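Local coordinates for VAL-1 (Chlorella virus, PDB 3IM0), which probably cleaves alginate or related polyuronic acids by beta-elimination, as an alginate lyase of polysaccharide lyase family 14, at residues 57-62 / 215-220; 95-100 / 114-119; 104-109 / 128-133. One frame throughout, in Å; residues are numbered along the deposited sequence.

Interaction 1: residues 57-62 / 215-220. With BDP (beta-D-glucopyranuronic acid), chain B.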
loop_
_atom_site.group_PDB
_atom_site.type_symbol
_atom_site.label_atom_id
_atom_site.label_comp_id
_atom_site.label_asym_id
_atom_site.label_seq_id
_atom_site.Cartn_x
_atom_site.Cartn_y
_atom_site.Cartn_z
ATOM N N GLY A 57 0.326 -8.820 14.645
ATOM C CA GLY A 57 -0.539 -8.919 13.474
ATOM C C GLY A 57 0.170 -8.504 12.185
ATOM O O GLY A 57 0.932 -7.560 12.154
ATOM N N GLY A 58 -0.179 -9.285 11.149
ATOM C CA GLY A 58 0.189 -8.850 9.798
ATOM C C GLY A 58 1.612 -9.319 9.501
ATOM O O GLY A 58 2.131 -10.254 10.088
ATOM N N PHE A 59 2.224 -8.644 8.540
ATOM C CA PHE A 59 3.613 -8.874 8.163
ATOM C C PHE A 59 4.107 -7.725 7.302
ATOM O O PHE A 59 3.284 -6.941 6.830
ATOM C CB PHE A 59 3.752 -10.211 7.445
ATOM C CG PHE A 59 3.182 -10.315 6.039
ATOM C CD1 PHE A 59 4.044 -10.299 4.943
ATOM C CD2 PHE A 59 1.813 -10.421 5.843
ATOM C CE1 PHE A 59 3.509 -10.400 3.677
ATOM C CE2 PHE A 59 1.272 -10.556 4.551
ATOM C CZ PHE A 59 2.152 -10.542 3.483
ATOM N N SER A 60 5.410 -7.627 7.086
ATOM C CA SER A 60 5.922 -6.520 6.309
ATOM C C SER A 60 7.145 -6.988 5.509
ATOM O O SER A 60 7.814 -7.944 5.912
ATOM C CB SER A 60 6.321 -5.355 7.218
ATOM O OG SER A 60 7.262 -5.677 8.261
ATOM N N PHE A 61 7.396 -6.256 4.448
ATOM C CA PHE A 61 8.628 -6.408 3.654
ATOM C C PHE A 61 8.782 -5.187 2.757
ATOM O O PHE A 61 7.805 -4.477 2.461
ATOM C CB PHE A 61 8.591 -7.639 2.770
ATOM C CG PHE A 61 7.578 -7.719 1.660
ATOM C CD1 PHE A 61 7.886 -7.268 0.380
ATOM C CD2 PHE A 61 6.310 -8.264 1.872
ATOM C CE1 PHE A 61 6.933 -7.393 -0.617
ATOM C CE2 PHE A 61 5.332 -8.387 0.902
ATOM C CZ PHE A 61 5.678 -7.929 -0.365
ATOM N N SER A 62 9.982 -4.968 2.249
ATOM C CA SER A 62 10.251 -3.849 1.341
ATOM C C SER A 62 10.780 -4.432 0.035
ATOM O O SER A 62 11.499 -5.414 0.075
ATOM C CB SER A 62 11.277 -2.885 1.916
ATOM O OG SER A 62 11.446 -1.705 1.148
ATOM N N PHE A 215 8.692 -0.377 -2.973
ATOM C CA PHE A 215 7.368 -0.835 -2.586
ATOM C C PHE A 215 7.475 -1.287 -1.140
ATOM O O PHE A 215 8.276 -2.170 -0.814
ATOM C CB PHE A 215 6.944 -1.977 -3.490
ATOM C CG PHE A 215 5.635 -2.649 -3.120
ATOM C CD1 PHE A 215 4.439 -1.969 -3.324
ATOM C CD2 PHE A 215 5.613 -3.921 -2.585
ATOM C CE1 PHE A 215 3.250 -2.581 -2.987
ATOM C CE2 PHE A 215 4.411 -4.542 -2.263
ATOM C CZ PHE A 215 3.226 -3.863 -2.481
ATOM N N ASP A 216 6.676 -0.696 -0.244
ATOM C CA ASP A 216 6.708 -1.140 1.147
ATOM C C ASP A 216 5.383 -1.799 1.509
ATOM O O ASP A 216 4.322 -1.178 1.407
ATOM C CB ASP A 216 6.970 0.008 2.114
ATOM C CG ASP A 216 8.409 0.462 2.208
ATOM O OD1 ASP A 216 8.685 1.398 2.994
ATOM O OD2 ASP A 216 9.264 -0.116 1.518
ATOM N N TRP A 217 5.496 -3.063 1.914
ATOM C CA TRP A 217 4.325 -3.809 2.347
ATOM C C TRP A 217 4.305 -3.802 3.868
ATOM O O TRP A 217 5.329 -4.095 4.471
ATOM C CB TRP A 217 4.379 -5.263 1.845
ATOM C CG TRP A 217 3.154 -6.007 2.254
ATOM C CD1 TRP A 217 2.994 -6.891 3.289
ATOM C CD2 TRP A 217 1.878 -5.905 1.602
ATOM N NE1 TRP A 217 1.724 -7.350 3.324
ATOM C CE2 TRP A 217 1.006 -6.754 2.292
ATOM C CE3 TRP A 217 1.424 -5.168 0.500
ATOM C CZ2 TRP A 217 -0.335 -6.892 1.907
ATOM C CZ3 TRP A 217 0.101 -5.297 0.112
ATOM C CH2 TRP A 217 -0.758 -6.166 0.829
ATOM N N ASN A 218 3.148 -3.461 4.458
ATOM C CA ASN A 218 3.142 -3.498 5.924
ATOM C C ASN A 218 1.653 -3.544 6.301
ATOM O O ASN A 218 1.034 -2.480 6.352
ATOM C CB ASN A 218 3.835 -2.310 6.551
ATOM C CG ASN A 218 4.047 -2.478 8.050
ATOM O OD1 ASN A 218 3.446 -3.360 8.638
ATOM N ND2 ASN A 218 4.919 -1.661 8.602
ATOM N N THR A 219 1.160 -4.755 6.541
ATOM C CA THR A 219 -0.307 -4.868 6.736
ATOM C C THR A 219 -0.610 -5.050 8.213
ATOM O O THR A 219 0.027 -5.833 8.885
ATOM C CB THR A 219 -0.908 -5.983 5.869
ATOM O OG1 THR A 219 -2.336 -6.062 6.081
ATOM C CG2 THR A 219 -0.375 -7.374 6.212
ATOM N N PHE A 220 -1.600 -4.281 8.675
ATOM C CA PHE A 220 -1.948 -4.321 10.082
ATOM C C PHE A 220 -3.254 -3.540 10.267
ATOM O O PHE A 220 -3.622 -2.733 9.405
ATOM C CB PHE A 220 -0.859 -3.652 10.921
ATOM C CG PHE A 220 -0.512 -2.231 10.518
ATOM C CD1 PHE A 220 0.468 -1.983 9.564
ATOM C CD2 PHE A 220 -1.162 -1.122 11.061
ATOM C CE1 PHE A 220 0.831 -0.700 9.195
ATOM C CE2 PHE A 220 -0.785 0.156 10.718
ATOM C CZ PHE A 220 0.212 0.408 9.775
HETATM C C1 BDP B . 0.463 5.654 8.702
HETATM C C2 BDP B . -0.757 5.383 9.591
HETATM C C3 BDP B . -0.482 4.639 10.868
HETATM C C4 BDP B . 0.617 3.587 10.689
HETATM C C5 BDP B . 1.658 3.874 9.651
HETATM C C6 BDP B . 2.715 2.812 9.478
HETATM O O2 BDP B . -1.428 6.640 9.631
HETATM O O3 BDP B . -1.563 3.956 11.558
HETATM O O4 BDP B . 1.209 3.317 11.959
HETATM O O5 BDP B . 1.243 4.507 8.463
HETATM O O6A BDP B . 3.248 2.351 10.530
HETATM O O6B BDP B . 3.063 2.411 8.332
#
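An antiparallel strand pair, S60 beside N218 and F61 beside W217, joins strands 59-63 and 212-221 within the sheet that also borders the bound sugar through F220. F61 and W217 form a hydrogen-bonded pair: W217 N gives its hydrogen to F61 O at 2.8 Å, and F61 N returns one to W217 O at 3.0 Å. At the flanking non-hydrogen-bonded position S60 CA comes within 3.1 Å of W217 O. G58 also brings a bare CA close, 3.2 Å from T219 O; lacking a side chain, it can come this close and also hold a positive phi of 85°.

F59, F61 and W217 make an aromatic cluster on the face of the sheet that carries their side chains. W217 CB, by its position on the strand, lies over the face of the F61 ring, 3.6 Å from its centroid, and W217 CG stands anti to the backbone N (chi1 -178°), which sends the indole on to F59. There W217 NE1 sits above the F59 ring, 3.2 Å from F59 CZ, with the two planes inclined at 43°. This is the interior of a jelly-roll beta-sandwich of the concanavalin clan: W77, F235 and F238 of the facing sheet meet the indole edge-to-face, so large flat residues suit the filling between the sheets.

Small and polar residues take the other side. S62 OG donates to D216 OD2 at 2.7 Å in one of two modelled conformers of each residue, so this bond may be intermittent; D216 OD1 is salt-bridged to R214. Further along, the F220 ring turns its edge to the glucuronic acid, F220 CZ lying 3.3 Å from BDP C4, an apolar border to the sugar.

Interaction 2: residues 95-100 / 114-119. With BDP (beta-D-glucopyranuronic acid), chain B.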
loop_
_atom_site.group_PDB
_atom_site.type_symbol
_atom_site.label_atom_id
_atom_site.label_comp_id
_atom_site.label_asym_id
_atom_site.label_seq_id
_atom_site.Cartn_x
_atom_site.Cartn_y
_atom_site.Cartn_z
ATOM N N GLY A 95 2.140 -0.107 -0.243
ATOM C CA GLY A 95 2.087 0.856 -1.349
ATOM C C GLY A 95 3.475 1.326 -1.724
ATOM O O GLY A 95 4.485 0.706 -1.385
ATOM N N THR A 96 3.508 2.451 -2.428
ATOM C CA THR A 96 4.725 2.919 -3.113
ATOM C C THR A 96 5.277 4.126 -2.398
ATOM O O THR A 96 4.509 5.008 -2.001
ATOM C CB THR A 96 4.343 3.225 -4.578
ATOM O OG1 THR A 96 3.884 1.993 -5.159
ATOM C CG2 THR A 96 5.494 3.642 -5.458
ATOM N N PHE A 97 6.591 4.170 -2.220
ATOM C CA PHE A 97 7.186 5.254 -1.463
ATOM C C PHE A 97 8.067 6.040 -2.444
ATOM O O PHE A 97 8.661 5.431 -3.333
ATOM C CB PHE A 97 7.964 4.725 -0.265
ATOM C CG PHE A 97 7.080 4.474 0.963
ATOM C CD1 PHE A 97 6.138 3.467 0.927
ATOM C CD2 PHE A 97 7.282 5.301 2.066
ATOM C CE1 PHE A 97 5.332 3.267 2.046
ATOM C CE2 PHE A 97 6.480 5.093 3.184
ATOM C CZ PHE A 97 5.537 4.089 3.126
ATOM N N ILE A 98 8.068 7.341 -2.257
ATOM C CA ILE A 98 8.773 8.308 -3.092
ATOM C C ILE A 98 9.971 8.803 -2.303
ATOM O O ILE A 98 9.934 8.959 -1.083
ATOM C CB ILE A 98 7.863 9.471 -3.503
ATOM C CG1 ILE A 98 6.451 9.053 -3.945
ATOM C CG2 ILE A 98 8.498 10.327 -4.596
ATOM C CD1 ILE A 98 6.413 8.136 -5.146
ATOM N N GLY A 99 11.066 9.039 -3.026
ATOM C CA GLY A 99 12.183 9.729 -2.386
ATOM C C GLY A 99 12.759 8.935 -1.236
ATOM O O GLY A 99 12.847 7.708 -1.309
ATOM N N HIS A 100 13.184 9.616 -0.198
ATOM C CA HIS A 100 13.765 8.991 0.990
ATOM C C HIS A 100 13.232 9.742 2.195
ATOM O O HIS A 100 12.729 10.853 2.007
ATOM C CB HIS A 100 15.294 8.992 0.982
ATOM C CG HIS A 100 15.878 10.368 1.111
ATOM N ND1 HIS A 100 16.271 10.926 2.305
ATOM C CD2 HIS A 100 16.115 11.284 0.139
ATOM C CE1 HIS A 100 16.728 12.146 2.062
ATOM N NE2 HIS A 100 16.647 12.386 0.760
ATOM N N SER A 114 4.270 8.904 0.357
ATOM C CA SER A 114 3.844 7.522 0.141
ATOM C C SER A 114 2.418 7.456 -0.391
ATOM O O SER A 114 1.585 8.317 -0.106
ATOM C CB SER A 114 3.943 6.691 1.423
ATOM O OG SER A 114 3.083 7.205 2.421
ATOM N N ASN A 115 2.167 6.409 -1.169
ATOM C CA ASN A 115 0.874 6.150 -1.785
ATOM C C ASN A 115 0.458 4.726 -1.461
ATOM O O ASN A 115 0.995 3.780 -2.047
ATOM C CB ASN A 115 0.966 6.337 -3.308
ATOM C CG ASN A 115 -0.420 6.443 -3.932
ATOM O OD1 ASN A 115 -1.395 6.794 -3.273
ATOM N ND2 ASN A 115 -0.529 6.143 -5.212
ATOM N N ARG A 116 -0.483 4.542 -0.522
ATOM C CA ARG A 116 -0.812 3.201 -0.046
ATOM C C ARG A 116 -2.288 2.886 -0.134
ATOM O O ARG A 116 -3.164 3.756 -0.192
ATOM C CB ARG A 116 -0.424 3.092 1.443
ATOM C CG ARG A 116 1.072 3.066 1.679
ATOM C CD ARG A 116 1.302 2.784 3.163
ATOM N NE ARG A 116 1.127 4.019 3.923
ATOM C CZ ARG A 116 1.241 4.079 5.245
ATOM N NH1 ARG A 116 1.508 2.970 5.927
ATOM N NH2 ARG A 116 1.063 5.282 5.793
ATOM N N ILE A 117 -2.572 1.597 -0.107
ATOM C CA ILE A 117 -3.925 1.089 0.017
ATOM C C ILE A 117 -4.263 0.910 1.508
ATOM O O ILE A 117 -3.453 0.271 2.192
ATOM C CB ILE A 117 -4.075 -0.258 -0.671
ATOM C CG1 ILE A 117 -3.952 -0.196 -2.215
ATOM C CG2 ILE A 117 -5.377 -0.958 -0.282
ATOM C CD1 ILE A 117 -5.140 0.511 -2.868
ATOM N N MET A 118 -5.389 1.435 1.948
ATOM C CA MET A 118 -5.958 1.025 3.248
ATOM C C MET A 118 -7.289 0.337 2.990
ATOM O O MET A 118 -8.043 0.761 2.096
ATOM C CB MET A 118 -6.225 2.194 4.191
ATOM C CG MET A 118 -4.968 2.658 4.925
ATOM S SD MET A 118 -5.339 3.887 6.195
ATOM C CE MET A 118 -6.322 2.907 7.323
ATOM N N TRP A 119 -7.627 -0.674 3.783
ATOM C CA TRP A 119 -9.025 -1.085 3.843
ATOM C C TRP A 119 -9.725 -0.194 4.887
ATOM O O TRP A 119 -9.102 0.564 5.632
ATOM C CB TRP A 119 -9.173 -2.542 4.180
ATOM C CG TRP A 119 -9.103 -3.006 5.598
ATOM C CD1 TRP A 119 -10.129 -3.042 6.501
ATOM C CD2 TRP A 119 -7.949 -3.514 6.288
ATOM N NE1 TRP A 119 -9.697 -3.536 7.716
ATOM C CE2 TRP A 119 -8.351 -3.836 7.609
ATOM C CE3 TRP A 119 -6.615 -3.720 5.895
ATOM C CZ2 TRP A 119 -7.465 -4.359 8.550
ATOM C CZ3 TRP A 119 -5.751 -4.239 6.844
ATOM C CH2 TRP A 119 -6.149 -4.557 8.157
HETATM C C1 BDP B . 0.463 5.654 8.702
HETATM C C2 BDP B . -0.757 5.383 9.591
HETATM C C3 BDP B . -0.482 4.639 10.868
HETATM C C4 BDP B . 0.617 3.587 10.689
HETATM C C5 BDP B . 1.658 3.874 9.651
HETATM C C6 BDP B . 2.715 2.812 9.478
HETATM O O2 BDP B . -1.428 6.640 9.631
HETATM O O3 BDP B . -1.563 3.956 11.558
HETATM O O4 BDP B . 1.209 3.317 11.959
HETATM O O5 BDP B . 1.243 4.507 8.463
HETATM O O6A BDP B . 3.248 2.351 10.530
HETATM O O6B BDP B . 3.063 2.411 8.332
#
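F97 and S114 face each other as a non-hydrogen-bonded antiparallel pair, and the serine sets its methylene squarely on the phenylalanine. S114 CB lies 3.4 Å from the centroid of the F97 ring, 11° off the normal, a CH-pi contact over the ring centre. A residue as small as serine permits this flat seating. With S114 OG placed between the backbone N and the carbonyl carbon (chi1 62°), the hydroxyl is turned to A103 O, which satisfies it in a buried setting.

N115 supplies the backbone link. N115 N donates to T96 O at 2.9 Å, and T96 N donates back to N115 O at the same separation. The N115 side-chain amide lies on the opposite side of the sheet from the F97 ring, where N115 ND2 bonds S188 OG and T172 OG1 of the facing sheet; a short polar side chain thus has partners inside the sandwich. G95 CA approaches N115 O to 3.2 Å, a closeness that suits a residue without a side chain.

R116 CD passes near F97 CE1, and R116 CG lies 3.9 Å from G95 N. The arginine chain then bends at chi3 (-80°), carrying the guanidinium to the sugar edge-on. R116 NH2 donates to the ring oxygen BDP O5 at 2.8 Å; R116 NH1 divides its bonding between BDP O5 and the carboxylate oxygen BDP O6B, the latter at 2.9 Å. An arginine borne on an interior strand and gripping a uronate in this way is consistent with the substrate cleft of a jelly-roll polysaccharide lyase.

Interaction 3: residues 104-109 / 128-133. With BDP (beta-D-glucopyranuronic acid), chain B.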
loop_
_atom_site.group_PDB
_atom_site.type_symbol
_atom_site.label_atom_id
_atom_site.label_comp_id
_atom_site.label_asym_id
_atom_site.label_seq_id
_atom_site.Cartn_x
_atom_site.Cartn_y
_atom_site.Cartn_z
ATOM N N SER A 104 5.088 8.019 6.773
ATOM C CA SER A 104 4.117 7.058 7.267
ATOM C C SER A 104 4.158 7.148 8.794
ATOM O O SER A 104 5.038 7.803 9.353
ATOM C CB SER A 104 4.379 5.618 6.850
ATOM O OG SER A 104 5.600 5.136 7.419
ATOM N N GLY A 105 3.227 6.493 9.449
ATOM C CA GLY A 105 3.222 6.488 10.898
ATOM C C GLY A 105 3.278 7.829 11.560
ATOM O O GLY A 105 4.068 7.982 12.508
ATOM N N TYR A 106 2.427 8.780 11.181
ATOM C CA TYR A 106 2.305 10.078 11.851
ATOM C C TYR A 106 3.605 10.865 11.711
ATOM O O TYR A 106 3.880 11.821 12.443
ATOM C CB TYR A 106 1.831 9.922 13.336
ATOM C CG TYR A 106 0.710 8.869 13.330
ATOM C CD1 TYR A 106 0.906 7.583 13.810
ATOM C CD2 TYR A 106 -0.530 9.171 12.799
ATOM C CE1 TYR A 106 -0.094 6.637 13.792
ATOM C CE2 TYR A 106 -1.547 8.232 12.768
ATOM C CZ TYR A 106 -1.328 6.967 13.265
ATOM O OH TYR A 106 -2.332 6.017 13.239
ATOM N N GLN A 107 4.444 10.481 10.748
ATOM C CA GLN A 107 5.686 11.232 10.547
ATOM C C GLN A 107 5.922 11.517 9.062
ATOM O O GLN A 107 5.763 10.638 8.214
ATOM C CB GLN A 107 6.866 10.478 11.167
ATOM C CG GLN A 107 8.197 11.129 10.859
ATOM C CD GLN A 107 9.411 10.380 11.360
ATOM O OE1 GLN A 107 10.491 10.974 11.442
ATOM N NE2 GLN A 107 9.270 9.104 11.693
ATOM N N HIS A 108 6.279 12.756 8.778
ATOM C CA HIS A 108 6.418 13.292 7.428
ATOM C C HIS A 108 7.870 13.706 7.231
ATOM O O HIS A 108 8.610 13.778 8.217
ATOM C CB HIS A 108 5.511 14.515 7.246
ATOM C CG HIS A 108 4.045 14.187 7.357
ATOM N ND1 HIS A 108 3.352 14.287 8.538
ATOM C CD2 HIS A 108 3.146 13.774 6.443
ATOM C CE1 HIS A 108 2.086 13.946 8.361
ATOM N NE2 HIS A 108 1.927 13.622 7.101
ATOM N N SER A 109 8.239 13.978 5.994
ATOM C CA SER A 109 9.566 14.566 5.742
ATOM C C SER A 109 9.467 15.433 4.499
ATOM O O SER A 109 8.514 15.366 3.706
ATOM C CB SER A 109 10.609 13.456 5.605
ATOM O OG SER A 109 10.278 12.634 4.494
ATOM N N TYR A 128 -4.470 6.120 0.437
ATOM C CA TYR A 128 -4.058 6.834 1.656
ATOM C C TYR A 128 -2.686 7.435 1.392
ATOM O O TYR A 128 -1.755 6.665 1.120
ATOM C CB TYR A 128 -4.074 5.800 2.795
ATOM C CG TYR A 128 -3.783 6.286 4.199
ATOM C CD1 TYR A 128 -4.591 7.237 4.803
ATOM C CD2 TYR A 128 -2.701 5.774 4.910
ATOM C CE1 TYR A 128 -4.335 7.694 6.091
ATOM C CE2 TYR A 128 -2.423 6.212 6.199
ATOM C CZ TYR A 128 -3.250 7.167 6.770
ATOM O OH TYR A 128 -3.009 7.617 8.049
ATOM N N ILE A 129 -2.546 8.744 1.406
ATOM C CA ILE A 129 -1.346 9.412 0.916
ATOM C C ILE A 129 -0.697 10.234 2.003
ATOM O O ILE A 129 -1.385 10.993 2.698
ATOM C CB ILE A 129 -1.717 10.318 -0.290
ATOM C CG1 ILE A 129 -2.239 9.521 -1.483
ATOM C CG2 ILE A 129 -0.546 11.224 -0.635
ATOM C CD1 ILE A 129 -2.673 10.382 -2.652
ATOM N N TYR A 130 0.625 10.104 2.166
ATOM C CA TYR A 130 1.407 11.001 3.002
ATOM C C TYR A 130 2.157 11.918 2.024
ATOM O O TYR A 130 3.052 11.395 1.346
ATOM C CB TYR A 130 2.409 10.279 3.892
ATOM C CG TYR A 130 1.900 9.883 5.251
ATOM C CD1 TYR A 130 0.863 8.957 5.409
ATOM C CD2 TYR A 130 2.447 10.437 6.400
ATOM C CE1 TYR A 130 0.412 8.617 6.687
ATOM C CE2 TYR A 130 2.008 10.100 7.660
ATOM C CZ TYR A 130 0.991 9.191 7.797
ATOM O OH TYR A 130 0.574 8.869 9.082
ATOM N N PRO A 131 1.813 13.178 1.882
ATOM C CA PRO A 131 2.544 14.081 0.975
ATOM C C PRO A 131 3.771 14.652 1.658
ATOM O O PRO A 131 3.860 14.638 2.899
ATOM C CB PRO A 131 1.507 15.178 0.717
ATOM C CG PRO A 131 0.804 15.279 2.037
ATOM C CD PRO A 131 0.697 13.871 2.574
ATOM N N PRO A 132 4.741 15.177 0.919
ATOM C CA PRO A 132 5.925 15.730 1.601
ATOM C C PRO A 132 5.659 17.035 2.360
ATOM O O PRO A 132 4.811 17.838 1.974
ATOM C CB PRO A 132 6.889 16.041 0.443
ATOM C CG PRO A 132 6.372 15.208 -0.689
ATOM C CD PRO A 132 4.865 15.248 -0.539
ATOM N N SER A 133 6.438 17.208 3.407
ATOM C CA SER A 133 6.595 18.428 4.165
ATOM C C SER A 133 7.038 19.581 3.260
ATOM O O SER A 133 7.874 19.361 2.370
ATOM C CB SER A 133 7.676 18.295 5.243
ATOM O OG SER A 133 7.376 17.295 6.186
HETATM C C1 BDP B . 0.463 5.654 8.702
HETATM C C2 BDP B . -0.757 5.383 9.591
HETATM C C3 BDP B . -0.482 4.639 10.868
HETATM C C4 BDP B . 0.617 3.587 10.689
HETATM C C5 BDP B . 1.658 3.874 9.651
HETATM C C6 BDP B . 2.715 2.812 9.478
HETATM O O2 BDP B . -1.428 6.640 9.631
HETATM O O3 BDP B . -1.563 3.956 11.558
HETATM O O4 BDP B . 1.209 3.317 11.959
HETATM O O5 BDP B . 1.243 4.507 8.463
HETATM O O6A BDP B . 3.248 2.351 10.530
HETATM O O6B BDP B . 3.063 2.411 8.332
HETATM O O HOH W 1 6.200 12.950 4.105
#
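S109 and S133 tie the far ends of the two segments together by a backbone bond: S133 N donates to S109 O at 2.8 Å, from well above the carbonyl plane. Nearby, beyond the end of strand 125-130, a water takes the hydrogen of S109 N and also bonds P131 O, bridging the two. At the other end of 104-109, S104 to Q107 form a type I' beta turn closed by Q107 N on S104 O. Its two central residues have positive phi, and G105 (phi 52°) adopts that conformation readily.

Y130 has the largest share of the contact. S104 CA sits over the centre of its ring, 3.7 Å from the centroid, while the turn is fastened to the phenol: Y106 N donates to Y130 OH at 2.8 Å. H108 packs against another part of the ring, H108 NE2 lying 3.3 Å from Y130 CD2. The imidazole and phenol planes are inclined by 30°, and the rings are displaced so far that little of one lies over the other. H108 CG stands anti to its carbonyl carbon (chi1 -64°), which brings the imidazole in toward Y130.

Tyrosine suits this spot because the same oxygen serves the sugar: Y130 OH and BDP O2 share a hydrogen bond of 3.0 Å. Y128 OH also meets BDP O2, at a distance too short to take literally. From the turn, G105 N donates to BDP O5 at 3.0 Å, and Y106 OH receives the proton of BDP O3 at 2.8 Å. The turn and the tyrosines of strand 125-130 together hold one uronate, consistent with a substrate cleft on the sheet of a jelly-roll polysaccharide lyase.

Overall arrangement
All three interactions involve one antiparallel jelly-roll sheet, with strands 59-63, 212-221, 91-99, 112-119 and 125-130 in that order and the loop 104-109 folded on to 125-130. Interaction 1 closes a long loop of chain within which the other two are nested; interactions 2 and 3 alternate along the sequence. Centres of 1 and 2 are about 11 Å apart and those of 2 and 3 about 9 Å, and probable backbone bonds, D216 N to G95 O and Y128 N to R116 O, connect neighbours. Interactions 1 and 3, with centres about 17 Å apart, do not touch, yet all three reach the same glucuronic acid: sheet and loop together build much of its site.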